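Local atomic coordinates of SAM-dependent O-methyltransferase (Leptospira interrogans, PDB entry 2HNK), a protein that probably transfers the methyl group of S-adenosyl-L-methionine to an oxygen atom of an acceptor substrate, and binds the by-product S-adenosyl-L-homocysteine. Residues T34-Q39 / T69-Y73. Residues are numbered along the deposited sequence.
Sequences TGTLAQ and TFTGY. With SAH (S-adenosyl-L-homocysteine), chain O.
The chain leaving helix 25-35 packs against the turn that lies against the amino-acid part and the ribose of S-adenosyl-L-homocysteine (SAH), burying 210 Å² in total. The closest approach of the two backbones is 6.8 Å, between the CA atoms of T34 and T71. T34, still helical (phi/psi -65/-36) and in the m rotamer, directs its side chain at the turn: its CG2 lies 3.6 Å from CE2 of F70. OG1 of T34 lies 2.8 Å from OG1 of T71 and is hydrogen-bonded to the carbonyl O of L30, one helical turn back. The L37 N to T34 O bond (2.9 Å) closes a turn of the chain over G35 and T36, and L37 is then extended (-79/147); its mt side chain brings CD1 to 3.7 Å from T71 CG2 and 4.3 Å from F70 CZ. At Q39 the backbone comes back to the ring, the carbonyl O being 3.2 Å from F70 CZ and CB 4.0 Å from the same atom.

The partner is a type II' turn from T69 to G72, closed by a weak G72 N to T69 O bond (3.0 Å). F70 takes the positive phi (55/-136) at its second position; its CA-to-CB bond points toward 34-39, and the t rotamer (chi2 38°) sets the ring among T34 CG2, L37 CD1 and Q39 O, while its CA stays 3.1 Å from SAH O3'. T69 O is 3.3 Å from SAH CA. This is the cofactor-binding loop after the first strand of a Rossmann-like methyltransferase. It links strand 63-67 to helix 73-81, with G72 as N-cap; helix 25-35 flanks it through L30, and helix 95-107 contributes W97, edge-to-face with F70, and V100 beside T71.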
# COMPACT_ATOMS: atom_id res chain seq x y z
N THR C 34 -8.39 -23.47 -8.29
CA THR C 34 -7.09 -23.16 -8.89
C THR C 34 -5.99 -24.09 -8.36
O THR C 34 -5.09 -24.45 -9.11
CB THR C 34 -6.71 -21.67 -8.65
OG1 THR C 34 -7.74 -20.83 -9.16
CG2 THR C 34 -5.39 -21.32 -9.34
N GLY C 35 -6.08 -24.46 -7.08
CA GLY C 35 -5.14 -25.39 -6.43
C GLY C 35 -5.05 -26.75 -7.10
O GLY C 35 -4.04 -27.45 -7.00
N THR C 36 -6.13 -27.13 -7.79
CA THR C 36 -6.18 -28.36 -8.58
C THR C 36 -5.29 -28.27 -9.83
O THR C 36 -4.75 -29.28 -10.29
CB THR C 36 -7.64 -28.66 -8.97
OG1 THR C 36 -8.37 -29.05 -7.80
CG2 THR C 36 -7.72 -29.77 -10.00
N LEU C 37 -5.13 -27.05 -10.35
CA LEU C 37 -4.36 -26.84 -11.57
C LEU C 37 -2.85 -26.83 -11.30
O LEU C 37 -2.42 -26.40 -10.22
CB LEU C 37 -4.79 -25.54 -12.26
CG LEU C 37 -6.29 -25.21 -12.26
CD1 LEU C 37 -6.52 -23.86 -12.92
CD2 LEU C 37 -7.14 -26.29 -12.93
N ALA C 38 -2.07 -27.30 -12.26
CA ALA C 38 -0.60 -27.37 -12.14
C ALA C 38 0.01 -26.00 -11.84
O ALA C 38 0.89 -25.87 -10.99
CB ALA C 38 0.02 -27.97 -13.41
N GLN C 39 -0.48 -24.97 -12.54
CA GLN C 39 -0.01 -23.60 -12.34
C GLN C 39 -0.78 -22.94 -11.20
O GLN C 39 -1.05 -21.73 -11.25
CB GLN C 39 -0.15 -22.79 -13.64
CG GLN C 39 0.42 -23.46 -14.89
CD GLN C 39 -0.60 -24.28 -15.67
OE1 GLN C 39 -1.61 -24.74 -15.13
NE2 GLN C 39 -0.34 -24.47 -16.96
N THR C 69 -4.47 -12.36 -16.18
CA THR C 69 -5.68 -12.61 -15.39
C THR C 69 -5.79 -14.01 -14.82
O THR C 69 -6.28 -14.18 -13.70
CB THR C 69 -6.93 -12.23 -16.21
OG1 THR C 69 -6.93 -10.82 -16.39
CG2 THR C 69 -8.23 -12.64 -15.52
N PHE C 70 -5.37 -15.02 -15.59
CA PHE C 70 -5.39 -16.42 -15.14
C PHE C 70 -6.82 -16.79 -14.71
O PHE C 70 -7.77 -16.42 -15.40
CB PHE C 70 -4.34 -16.64 -14.04
CG PHE C 70 -4.07 -18.09 -13.70
CD1 PHE C 70 -4.05 -19.08 -14.68
CD2 PHE C 70 -3.81 -18.45 -12.38
CE1 PHE C 70 -3.79 -20.41 -14.35
CE2 PHE C 70 -3.55 -19.78 -12.05
CZ PHE C 70 -3.55 -20.76 -13.03
N THR C 71 -6.97 -17.49 -13.58
CA THR C 71 -8.30 -17.94 -13.14
C THR C 71 -9.11 -16.85 -12.41
O THR C 71 -10.23 -17.11 -11.95
CB THR C 71 -8.22 -19.22 -12.29
OG1 THR C 71 -7.29 -19.04 -11.22
CG2 THR C 71 -7.80 -20.42 -13.14
N GLY C 72 -8.52 -15.67 -12.28
CA GLY C 72 -9.27 -14.46 -11.96
C GLY C 72 -9.30 -13.89 -10.55
O GLY C 72 -10.06 -12.95 -10.31
N TYR C 73 -8.49 -14.42 -9.63
CA TYR C 73 -8.59 -13.99 -8.22
C TYR C 73 -8.39 -12.49 -8.03
O TYR C 73 -9.18 -11.84 -7.35
CB TYR C 73 -7.66 -14.79 -7.28
CG TYR C 73 -8.00 -14.59 -5.80
CD1 TYR C 73 -7.45 -13.54 -5.07
CD2 TYR C 73 -8.89 -15.45 -5.15
CE1 TYR C 73 -7.77 -13.35 -3.72
CE2 TYR C 73 -9.22 -15.26 -3.80
CZ TYR C 73 -8.65 -14.21 -3.10
OH TYR C 73 -8.97 -14.03 -1.77
N SAH O . -3.56 -12.23 -11.80
CA SAH O . -3.71 -13.72 -11.74
CB SAH O . -2.36 -14.39 -11.98
CG SAH O . -1.77 -14.14 -13.37
SD SAH O . -0.83 -15.58 -13.92
C SAH O . -4.36 -14.23 -10.45
O SAH O . -4.66 -15.42 -10.31
OXT SAH O . -4.61 -13.47 -9.51
C5' SAH O . -0.38 -14.88 -15.52
C4' SAH O . -1.46 -14.96 -16.60
O4' SAH O . -1.07 -14.15 -17.69
C3' SAH O . -1.65 -16.37 -17.14
O3' SAH O . -3.02 -16.69 -17.06
C2' SAH O . -1.24 -16.33 -18.60
O2' SAH O . -2.15 -17.04 -19.40
C1' SAH O . -1.28 -14.83 -18.92
N9 SAH O . -0.30 -14.41 -19.95
C8 SAH O . 0.92 -14.98 -20.26
N7 SAH O . 1.47 -14.27 -21.28
C5 SAH O . 0.63 -13.26 -21.62
C6 SAH O . 0.68 -12.25 -22.58
N6 SAH O . 1.72 -12.14 -23.40
N1 SAH O . -0.37 -11.35 -22.69
C2 SAH O . -1.46 -11.45 -21.85
N3 SAH O . -1.51 -12.45 -20.90
C4 SAH O . -0.49 -13.35 -20.79